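Local coordinates for deoxyribodipyrimidine photo-lyase (Oryza sativa Japonica Group, PDB 3UMV), which repairs UV-damaged DNA by using light and a bound FAD to split cyclobutane pyrimidine dimers back into separate pyrimidines, at residues A168-P173 with R323-D328. Residues are numbered along the deposited sequence; the frame is centred on the assembly and turned at random.
Sequences AHNVVP and RRELAD. With FAD (flavin-adenine dinucleotide), chain I.
Backbone N-H groups of loop 168-173, which follows strand 162-166 of the alpha/beta domain, are held by the carboxylate of Glu325 on helix 310-333. Extended beyond CG, Glu325 reaches the loop with both oxygens: OE2 takes Val171 N from above the carboxylate plane at 2.7 Å, while OE1 receives Val172 N on its syn lone pair in a longer, nearly straight bond of 3.3 Å. A water adds to the grip, donating to both OE1 and Val172 O.

Charge enters through Arg324, whose NH2 forms a salt bridge with Glu325 OE2 (2.8 Å), its N-H directed to the anti lone pair. Arg324 runs extended to CD, then turns at chi3 (50°), bringing the guanidinium round to the loop; NE is hydrogen-bonded to Leu320 O, and NH1 sends a weak bond to His169 O. A second water links NH1 to Asn170 OD1. Arg324 CA lies 3.4 Å from FAD N3A, so this helix also packs against the adenine.

Asn170 ND2, also bonded to Asp167, donates nearly in its amide plane a fairly straight (164°) 3.0 Å hydrogen bond to Asp328 OD1, met from above the carboxylate plane; OD1 also pairs with Arg46.

An alanine replacing Glu325 would remove these acceptors and probably loosen the loop against the helix. Three N-H donors and the guanidinium would favour a charged Glu325 despite its burial.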
# COMPACT_ATOMS: atom_id res chain seq x y z
N ALA A 168 7.18 -8.63 5.48
CA ALA A 168 6.22 -9.56 4.91
C ALA A 168 5.60 -9.01 3.63
O ALA A 168 4.81 -9.70 2.98
CB ALA A 168 5.11 -9.88 5.92
N HIS A 169 5.93 -7.78 3.28
CA HIS A 169 5.26 -7.11 2.16
C HIS A 169 6.06 -7.16 0.86
O HIS A 169 5.50 -7.21 -0.24
CB HIS A 169 4.99 -5.65 2.51
CG HIS A 169 3.75 -5.10 1.89
ND1 HIS A 169 2.48 -5.37 2.37
CD2 HIS A 169 3.57 -4.27 0.83
CE1 HIS A 169 1.58 -4.74 1.63
NE2 HIS A 169 2.22 -4.06 0.69
N ASN A 170 7.38 -7.15 0.97
CA ASN A 170 8.22 -7.10 -0.21
C ASN A 170 8.79 -8.49 -0.52
O ASN A 170 9.04 -9.27 0.40
CB ASN A 170 9.37 -6.12 0.00
CG ASN A 170 8.89 -4.68 0.13
OD1 ASN A 170 8.22 -4.17 -0.77
ND2 ASN A 170 9.18 -4.04 1.27
N VAL A 171 9.00 -8.79 -1.80
CA VAL A 171 9.65 -10.04 -2.20
C VAL A 171 11.07 -10.05 -1.69
O VAL A 171 11.52 -11.02 -1.08
CB VAL A 171 9.67 -10.23 -3.75
CG1 VAL A 171 10.34 -11.55 -4.10
CG2 VAL A 171 8.25 -10.19 -4.30
N VAL A 172 11.80 -8.97 -1.96
CA VAL A 172 13.16 -8.84 -1.45
C VAL A 172 13.08 -7.89 -0.25
O VAL A 172 12.58 -6.77 -0.37
CB VAL A 172 14.12 -8.27 -2.52
CG1 VAL A 172 15.54 -8.20 -1.98
CG2 VAL A 172 14.08 -9.12 -3.80
N PRO A 173 13.57 -8.33 0.92
CA PRO A 173 13.48 -7.48 2.11
C PRO A 173 14.02 -6.09 1.86
O PRO A 173 15.07 -5.94 1.21
CB PRO A 173 14.36 -8.23 3.12
CG PRO A 173 14.27 -9.66 2.70
CD PRO A 173 14.14 -9.66 1.21
N ARG A 323 8.81 -1.66 -9.41
CA ARG A 323 8.30 -0.32 -9.13
C ARG A 323 7.74 -0.23 -7.71
O ARG A 323 8.11 0.68 -6.96
CB ARG A 323 7.26 0.10 -10.17
CG ARG A 323 7.81 0.20 -11.58
CD ARG A 323 7.34 1.50 -12.24
NE ARG A 323 7.92 2.67 -11.59
CZ ARG A 323 8.96 3.34 -12.06
NH1 ARG A 323 9.43 4.40 -11.40
NH2 ARG A 323 9.53 2.95 -13.19
N ARG A 324 6.88 -1.17 -7.34
CA ARG A 324 6.24 -1.12 -6.03
C ARG A 324 7.32 -1.15 -4.94
O ARG A 324 7.29 -0.34 -4.01
CB ARG A 324 5.27 -2.27 -5.83
CG ARG A 324 4.63 -2.27 -4.43
CD ARG A 324 3.72 -3.47 -4.25
NE ARG A 324 4.44 -4.67 -4.65
CZ ARG A 324 5.31 -5.34 -3.88
NH1 ARG A 324 5.54 -4.96 -2.62
NH2 ARG A 324 5.92 -6.40 -4.39
N GLU A 325 8.27 -2.06 -5.08
CA GLU A 325 9.31 -2.17 -4.07
C GLU A 325 10.28 -1.00 -4.06
O GLU A 325 10.87 -0.67 -3.02
CB GLU A 325 9.98 -3.56 -4.11
CG GLU A 325 8.97 -4.62 -3.69
CD GLU A 325 9.48 -6.05 -3.63
OE1 GLU A 325 10.69 -6.29 -3.47
OE2 GLU A 325 8.60 -6.95 -3.70
N LEU A 326 10.43 -0.35 -5.21
CA LEU A 326 11.21 0.88 -5.30
C LEU A 326 10.56 1.98 -4.46
O LEU A 326 11.27 2.80 -3.88
CB LEU A 326 11.35 1.33 -6.76
CG LEU A 326 11.99 2.72 -6.95
CD1 LEU A 326 13.44 2.78 -6.47
CD2 LEU A 326 11.88 3.12 -8.39
N ALA A 327 9.23 1.99 -4.38
CA ALA A 327 8.56 2.97 -3.54
C ALA A 327 8.85 2.72 -2.06
O ALA A 327 9.02 3.69 -1.32
CB ALA A 327 7.05 3.02 -3.80
N ASP A 328 8.85 1.46 -1.62
CA ASP A 328 9.26 1.15 -0.24
C ASP A 328 10.71 1.58 0.01
O ASP A 328 11.04 2.17 1.05
CB ASP A 328 9.06 -0.34 0.12
CG ASP A 328 7.77 -0.59 0.89
OD1 ASP A 328 7.73 -1.51 1.77
OD2 ASP A 328 6.78 0.13 0.63
PA FAD I . -1.50 -2.63 -12.40
O1A FAD I . -1.06 -1.94 -13.66
O2A FAD I . -2.27 -3.90 -12.63
O5B FAD I . -0.20 -2.89 -11.50
C5B FAD I . -0.09 -4.01 -10.66
C4B FAD I . 0.63 -3.62 -9.37
O4B FAD I . 1.93 -3.09 -9.62
C3B FAD I . -0.09 -2.52 -8.62
O3B FAD I . -1.14 -3.03 -7.83
C2B FAD I . 1.02 -1.95 -7.78
O2B FAD I . 1.28 -2.83 -6.70
C1B FAD I . 2.20 -2.04 -8.72
N9A FAD I . 2.39 -0.77 -9.45
C8A FAD I . 1.90 -0.43 -10.68
N7A FAD I . 2.33 0.82 -10.96
C5A FAD I . 3.07 1.28 -9.91
C6A FAD I . 3.76 2.47 -9.64
N6A FAD I . 3.86 3.44 -10.55
N1A FAD I . 4.44 2.62 -8.45
C2A FAD I . 4.45 1.59 -7.54
N3A FAD I . 3.77 0.42 -7.80
C4A FAD I . 3.11 0.27 -8.97
N1 FAD I . -0.27 3.19 -6.17
C2 FAD I . -0.81 2.73 -5.01
O2 FAD I . -0.72 1.53 -4.77
N3 FAD I . -1.41 3.61 -4.12
C4 FAD I . -1.48 4.96 -4.41
O4 FAD I . -2.02 5.74 -3.62
C4X FAD I . -0.92 5.41 -5.60
N5 FAD I . -0.97 6.74 -5.95
C5X FAD I . -0.38 7.18 -7.13
C6 FAD I . -0.41 8.54 -7.46
C7 FAD I . 0.17 8.98 -8.65
C7M FAD I . 0.14 10.45 -8.98
C8 FAD I . 0.78 8.05 -9.50
C8M FAD I . 1.42 8.46 -10.79
C9 FAD I . 0.79 6.71 -9.17
C9A FAD I . 0.22 6.27 -7.98
N10 FAD I . 0.23 4.93 -7.66
C10 FAD I . -0.32 4.52 -6.47
C1' FAD I . 0.87 3.89 -8.56
C2' FAD I . -0.11 3.26 -9.60
O2' FAD I . -0.89 4.21 -10.33
C3' FAD I . -1.07 2.22 -9.00
O3' FAD I . -0.34 1.30 -8.24
C4' FAD I . -1.87 1.45 -10.06
O4' FAD I . -2.62 2.36 -10.84
C5' FAD I . -2.77 0.45 -9.34
O5' FAD I . -3.76 -0.15 -10.15
P FAD I . -3.62 -1.70 -10.53
O1P FAD I . -3.39 -2.54 -9.29
O2P FAD I . -4.83 -2.13 -11.31
O3P FAD I . -2.33 -1.56 -11.49
O HOH W 1 5.57 -2.77 -0.90
O HOH W 2 12.54 -4.72 -2.13